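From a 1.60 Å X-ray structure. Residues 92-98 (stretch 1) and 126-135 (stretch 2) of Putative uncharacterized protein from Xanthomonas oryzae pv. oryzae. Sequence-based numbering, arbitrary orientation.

Stretch 1 (92-98) VRVARGQ
Stretch 2 126-135: AVHTDGVRAM

What holds the two backbones together? Two strong hydrogen bonds flank Ala 95: His 128 N donates to Val 94 O at 2.9 Å, and Arg 96 N donates to His 128 O at 2.9 Å, both nearly straight. They make a single beta bridge between Ala 95 and His 128, whose CA atoms lie 4.3 Å apart. The segments run in the same direction, Val 94 CA lying 5.4 Å from Val 127 CA and Arg 96 CA 5.1 Å from Thr 129 CA. Residues 93-96 are a strand, with phi between -72 and -132 and psi between 113 and 145; His 128, at -102/153, is comparably extended. Ala 95 CA also makes a CA-H...O contact with His 128 O at 3.3 Å.

How does the pairing end? Thr 129 (-110/2) and Asp 130 (-102/34) leave the extended conformation, and a type II' turn from Asp 130 to Arg 133 follows, closed by Arg 133 N to Asp 130 O at 3.2 Å. Gly 131, at phi/psi 43/-121, takes a positive phi that favours glycine. Its N gives a weak hydrogen bond to Arg 96 O at 3.2 Å, and an ideal CB on it would lie 3.7 Å from Arg 96 O. Val 132 then occupies the N-cap position, just before the helix that begins at Arg 133.

Where does the charge of Arg 93 go? Its side chain is extended, with chi1 to chi3 all t and chi4 at -77°, carrying the guanidinium to the other stretch. There it lies flat on the His 128 ring (chi1 m, chi2 -82°), centres 3.6 Å apart and planes at 11°, while Ala 134 CB covers the opposite face, 3.5 Å from Arg 93 NH1. The guanidinium edge remains free for polar partners: Arg 93 NH2 forms a salt bridge with Asp 130 OD1 (chi1 p) at 3.4 Å, its hydrogen bond weak at that length.

Which waters and apolar contacts complete the interface? Water 1 accepts a weak hydrogen bond from Arg 93 NH1 at 2.9 Å and also a hydrogen bond from Ala 134 N at 3.3 Å, linking strand to helix. Water 2 joins Val 94 N, at 3.0 Å, to Ala 126 O, at 2.9 Å. Beside the bridge, Val 94 (chi1 t) brings CB within 4.3 Å of CG1 of Val 127 (chi1 m), and Ala 95 CB sits 4.0 Å from His 128 CB. Farther along, Thr 129 CG2 covers one face of the Arg 96 guanidinium, 4.0 Å from Arg 96 CZ. Together the stretches bury 566 Å².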

ATOM      1  N   VAL A  92      13.400   1.361  10.604  1.00 18.45           N
ATOM      2  CA  VAL A  92      12.104   1.968  10.327  1.00 16.79           C
ATOM      3  C   VAL A  92      11.396   2.357  11.622  1.00 16.08           C
ATOM      4  O   VAL A  92      11.121   1.523  12.524  1.00 17.26           O
ATOM      5  CB  VAL A  92      11.244   0.977   9.476  1.00 15.93           C
ATOM      6  CG1 VAL A  92       9.900   1.587   9.201  1.00 16.19           C
ATOM      7  CG2 VAL A  92      11.974   0.614   8.191  1.00 16.05           C
ATOM      8  N   ARG A  93      11.028   3.641  11.719  1.00 16.14           N
ATOM      9  CA  ARG A  93      10.337   4.093  12.907  1.00 17.80           C
ATOM     10  C   ARG A  93       8.820   4.010  12.712  1.00 17.38           C
ATOM     11  O   ARG A  93       8.229   4.739  11.910  1.00 18.35           O
ATOM     12  CB  ARG A  93      10.744   5.521  13.226  1.00 19.66           C
ATOM     13  CG  ARG A  93      10.343   5.914  14.604  1.00 21.19           C
ATOM     14  CD  ARG A  93      10.635   7.431  14.787  1.00 23.77           C
ATOM     15  NE  ARG A  93      10.203   7.915  16.098  1.00 24.52           N
ATOM     16  CZ  ARG A  93       8.938   8.175  16.441  1.00 27.97           C
ATOM     17  NH1 ARG A  93       7.922   7.970  15.566  1.00 25.13           N
ATOM     18  NH2 ARG A  93       8.676   8.640  17.676  1.00 28.60           N
ATOM     19  N   VAL A  94       8.203   3.119  13.457  1.00 16.90           N
ATOM     20  CA  VAL A  94       6.771   2.883  13.330  1.00 15.51           C
ATOM     21  C   VAL A  94       6.030   3.547  14.482  1.00 17.43           C
ATOM     22  O   VAL A  94       6.342   3.337  15.703  1.00 18.56           O
ATOM     23  CB  VAL A  94       6.448   1.393  13.301  1.00 15.03           C
ATOM     24  CG1 VAL A  94       4.975   1.152  13.110  1.00 16.32           C
ATOM     25  CG2 VAL A  94       7.273   0.672  12.213  1.00 16.03           C
ATOM     26  N   ALA A  95       4.979   4.278  14.119  1.00 16.94           N
ATOM     27  CA  ALA A  95       4.172   4.970  15.119  1.00 16.92           C
ATOM     28  C   ALA A  95       2.659   4.731  14.899  1.00 17.32           C
ATOM     29  O   ALA A  95       2.205   4.617  13.728  1.00 17.07           O
ATOM     30  CB  ALA A  95       4.464   6.453  15.043  1.00 19.53           C
ATOM     31  N   ARG A  96       1.877   4.650  15.976  1.00 17.47           N
ATOM     32  CA  ARG A  96       0.431   4.608  15.903  1.00 16.23           C
ATOM     33  C   ARG A  96      -0.114   5.999  15.505  1.00 19.66           C
ATOM     34  O   ARG A  96       0.248   7.012  16.131  1.00 17.51           O
ATOM     35  CB  ARG A  96      -0.096   4.267  17.312  1.00 22.21           C
ATOM     36  CG  ARG A  96      -1.519   4.633  17.539  1.00 25.98           C
ATOM     37  CD  ARG A  96      -2.043   4.162  18.873  1.00 26.04           C
ATOM     38  NE  ARG A  96      -2.040   5.146  19.931  1.00 32.36           N
ATOM     39  CZ  ARG A  96      -2.183   4.798  21.208  1.00 32.82           C
ATOM     40  NH1 ARG A  96      -2.201   5.725  22.162  1.00 32.60           N
ATOM     41  NH2 ARG A  96      -2.317   3.496  21.516  1.00 30.26           N
ATOM     42  N   GLY A  97      -1.053   6.053  14.554  1.00 15.52           N
ATOM     43  CA  GLY A  97      -1.707   7.285  14.188  1.00 16.22           C
ATOM     44  C   GLY A  97      -2.740   7.738  15.211  1.00 16.72           C
ATOM     45  O   GLY A  97      -2.958   7.083  16.239  1.00 16.45           O
ATOM     46  N   GLN A  98      -3.349   8.880  14.956  1.00 17.03           N
ATOM     47  CA  GLN A  98      -4.327   9.439  15.901  1.00 18.70           C
ATOM     48  C   GLN A  98      -5.794   8.980  15.714  1.00 21.64           C
ATOM     49  O   GLN A  98      -6.178   8.350  14.709  1.00 15.00           O
ATOM     50  CB  GLN A  98      -4.248  10.963  15.828  1.00 22.13           C
ATOM     51  CG  GLN A  98      -4.893  11.520  14.572  1.00 24.75           C
ATOM     52  CD  GLN A  98      -4.896  13.039  14.501  1.00 28.71           C
ATOM     53  OE1 GLN A  98      -5.976  13.675  14.485  1.00 33.77           O
ATOM     54  NE2 GLN A  98      -3.711  13.627  14.426  1.00 26.29           N
ATOM     55  N   ALA A 126       7.984  -1.368  21.315  1.00 23.56           N
ATOM     56  CA  ALA A 126       8.802  -1.169  20.106  1.00 26.48           C
ATOM     57  C   ALA A 126       8.234  -0.143  19.110  1.00 24.91           C
ATOM     58  O   ALA A 126       8.935   0.245  18.174  1.00 27.95           O
ATOM     59  CB  ALA A 126       9.065  -2.496  19.387  1.00 25.72           C
ATOM     60  N   VAL A 127       6.986   0.285  19.310  1.00 24.12           N
ATOM     61  CA  VAL A 127       6.359   1.277  18.441  1.00 21.83           C
ATOM     62  C   VAL A 127       6.013   2.560  19.228  1.00 26.47           C
ATOM     63  O   VAL A 127       5.877   2.537  20.474  1.00 25.86           O
ATOM     64  CB  VAL A 127       5.132   0.661  17.737  1.00 24.61           C
ATOM     65  CG1 VAL A 127       5.563  -0.652  17.026  1.00 24.66           C
ATOM     66  CG2 VAL A 127       4.082   0.371  18.718  1.00 23.99           C
ATOM     67  N   HIS A 128       5.875   3.665  18.504  1.00 24.81           N
ATOM     68  CA  HIS A 128       5.765   5.000  19.107  1.00 25.85           C
ATOM     69  C   HIS A 128       4.287   5.443  19.106  1.00 30.59           C
ATOM     70  O   HIS A 128       3.498   4.954  18.309  1.00 28.82           O
ATOM     71  CB  HIS A 128       6.673   5.958  18.353  1.00 24.73           C
ATOM     72  CG  HIS A 128       8.121   5.583  18.418  1.00 27.79           C
ATOM     73  ND1 HIS A 128       8.923   5.895  19.499  1.00 33.87           N
ATOM     74  CD2 HIS A 128       8.916   4.924  17.538  1.00 26.83           C
ATOM     75  CE1 HIS A 128      10.148   5.446  19.279  1.00 30.43           C
ATOM     76  NE2 HIS A 128      10.173   4.846  18.100  1.00 32.90           N
ATOM     77  N   THR A 129       3.883   6.310  20.037  1.00 31.07           N
ATOM     78  CA  THR A 129       2.465   6.562  20.208  1.00 31.73           C
ATOM     79  C   THR A 129       2.144   7.950  19.741  1.00 30.22           C
ATOM     80  O   THR A 129       0.995   8.395  19.819  1.00 32.64           O
ATOM     81  CB  THR A 129       2.019   6.395  21.679  1.00 39.23           C
ATOM     82  OG1 THR A 129       3.043   6.916  22.538  1.00 41.30           O
ATOM     83  CG2 THR A 129       1.787   4.908  21.997  1.00 35.75           C
ATOM     84  N   ASP A 130       3.171   8.630  19.248  1.00 30.40           N
ATOM     85  CA  ASP A 130       3.010  10.049  18.945  1.00 32.27           C
ATOM     86  C   ASP A 130       2.821  10.398  17.461  1.00 26.67           C
ATOM     87  O   ASP A 130       3.247  11.478  17.016  1.00 26.06           O
ATOM     88  CB  ASP A 130       4.111  10.901  19.623  1.00 31.87           C
ATOM     89  CG  ASP A 130       5.508  10.322  19.439  1.00 37.03           C
ATOM     90  OD1 ASP A 130       5.602   9.164  18.964  1.00 35.20           O
ATOM     91  OD2 ASP A 130       6.509  11.025  19.765  1.00 36.96           O
ATOM     92  N   GLY A 131       2.145   9.503  16.730  1.00 26.03           N
ATOM     93  CA  GLY A 131       1.763   9.749  15.344  1.00 21.95           C
ATOM     94  C   GLY A 131       2.840  10.384  14.491  1.00 21.95           C
ATOM     95  O   GLY A 131       3.942   9.848  14.372  1.00 23.99           O
ATOM     96  N   VAL A 132       2.541  11.567  13.936  1.00 23.73           N
ATOM     97  CA  VAL A 132       3.403  12.189  12.918  1.00 21.71           C
ATOM     98  C   VAL A 132       4.515  13.131  13.440  1.00 23.08           C
ATOM     99  O   VAL A 132       5.145  13.851  12.665  1.00 24.84           O
ATOM    100  CB  VAL A 132       2.559  12.972  11.925  1.00 20.37           C
ATOM    101  CG1 VAL A 132       1.396  12.084  11.391  1.00 19.66           C
ATOM    102  CG2 VAL A 132       1.992  14.222  12.576  1.00 24.00           C
ATOM    103  N   ARG A 133       4.769  13.103  14.744  1.00 26.71           N
ATOM    104  CA  ARG A 133       5.782  13.998  15.319  1.00 28.70           C
ATOM    105  C   ARG A 133       7.165  13.810  14.677  1.00 26.38           C
ATOM    106  O   ARG A 133       7.821  14.779  14.219  1.00 26.48           O
ATOM    107  CB  ARG A 133       5.898  13.787  16.826  1.00 28.71           C
ATOM    108  CG  ARG A 133       6.656  14.949  17.459  1.00 35.02           C
ATOM    109  CD  ARG A 133       5.757  16.195  17.519  1.00 37.36           C
ATOM    110  NE  ARG A 133       6.143  17.283  16.603  1.00 40.06           N
ATOM    111  CZ  ARG A 133       5.271  18.153  16.072  1.00 40.08           C
ATOM    112  NH1 ARG A 133       3.969  18.055  16.353  1.00 43.66           N
ATOM    113  NH2 ARG A 133       5.682  19.120  15.249  1.00 41.02           N
ATOM    114  N   ALA A 134       7.606  12.557  14.602  1.00 27.82           N
ATOM    115  CA  ALA A 134       8.908  12.281  13.996  1.00 23.78           C
ATOM    116  C   ALA A 134       8.965  12.694  12.532  1.00 25.08           C
ATOM    117  O   ALA A 134       9.991  13.151  12.088  1.00 24.27           O
ATOM    118  CB  ALA A 134       9.321  10.808  14.186  1.00 24.29           C
ATOM    119  N   MET A 135       7.873  12.501  11.768  1.00 22.51           N
ATOM    120  CA  MET A 135       7.833  12.944  10.379  1.00 21.53           C
ATOM    121  C   MET A 135       8.042  14.460  10.307  1.00 24.87           C
ATOM    122  O   MET A 135       8.704  14.953   9.381  1.00 24.25           O
ATOM    123  CB  MET A 135       6.502  12.536   9.695  1.00 22.66           C
ATOM    124  CG  MET A 135       6.385  11.006   9.467  1.00 18.27           C
ATOM    125  SD  MET A 135       4.755  10.604   8.660  1.00  9.11           S
ATOM    126  CE  MET A 135       5.088   8.807   8.213  1.00 17.04           C
TER
HETATM  127  O   HOH W   1       5.968  10.073  15.999  1.00 27.81           O
HETATM  128  O   HOH W   2       9.615   1.675  15.719  1.00 19.66           O
HETATM  129  O   HOH W   3      -1.082   8.725  18.015  1.00 27.97           O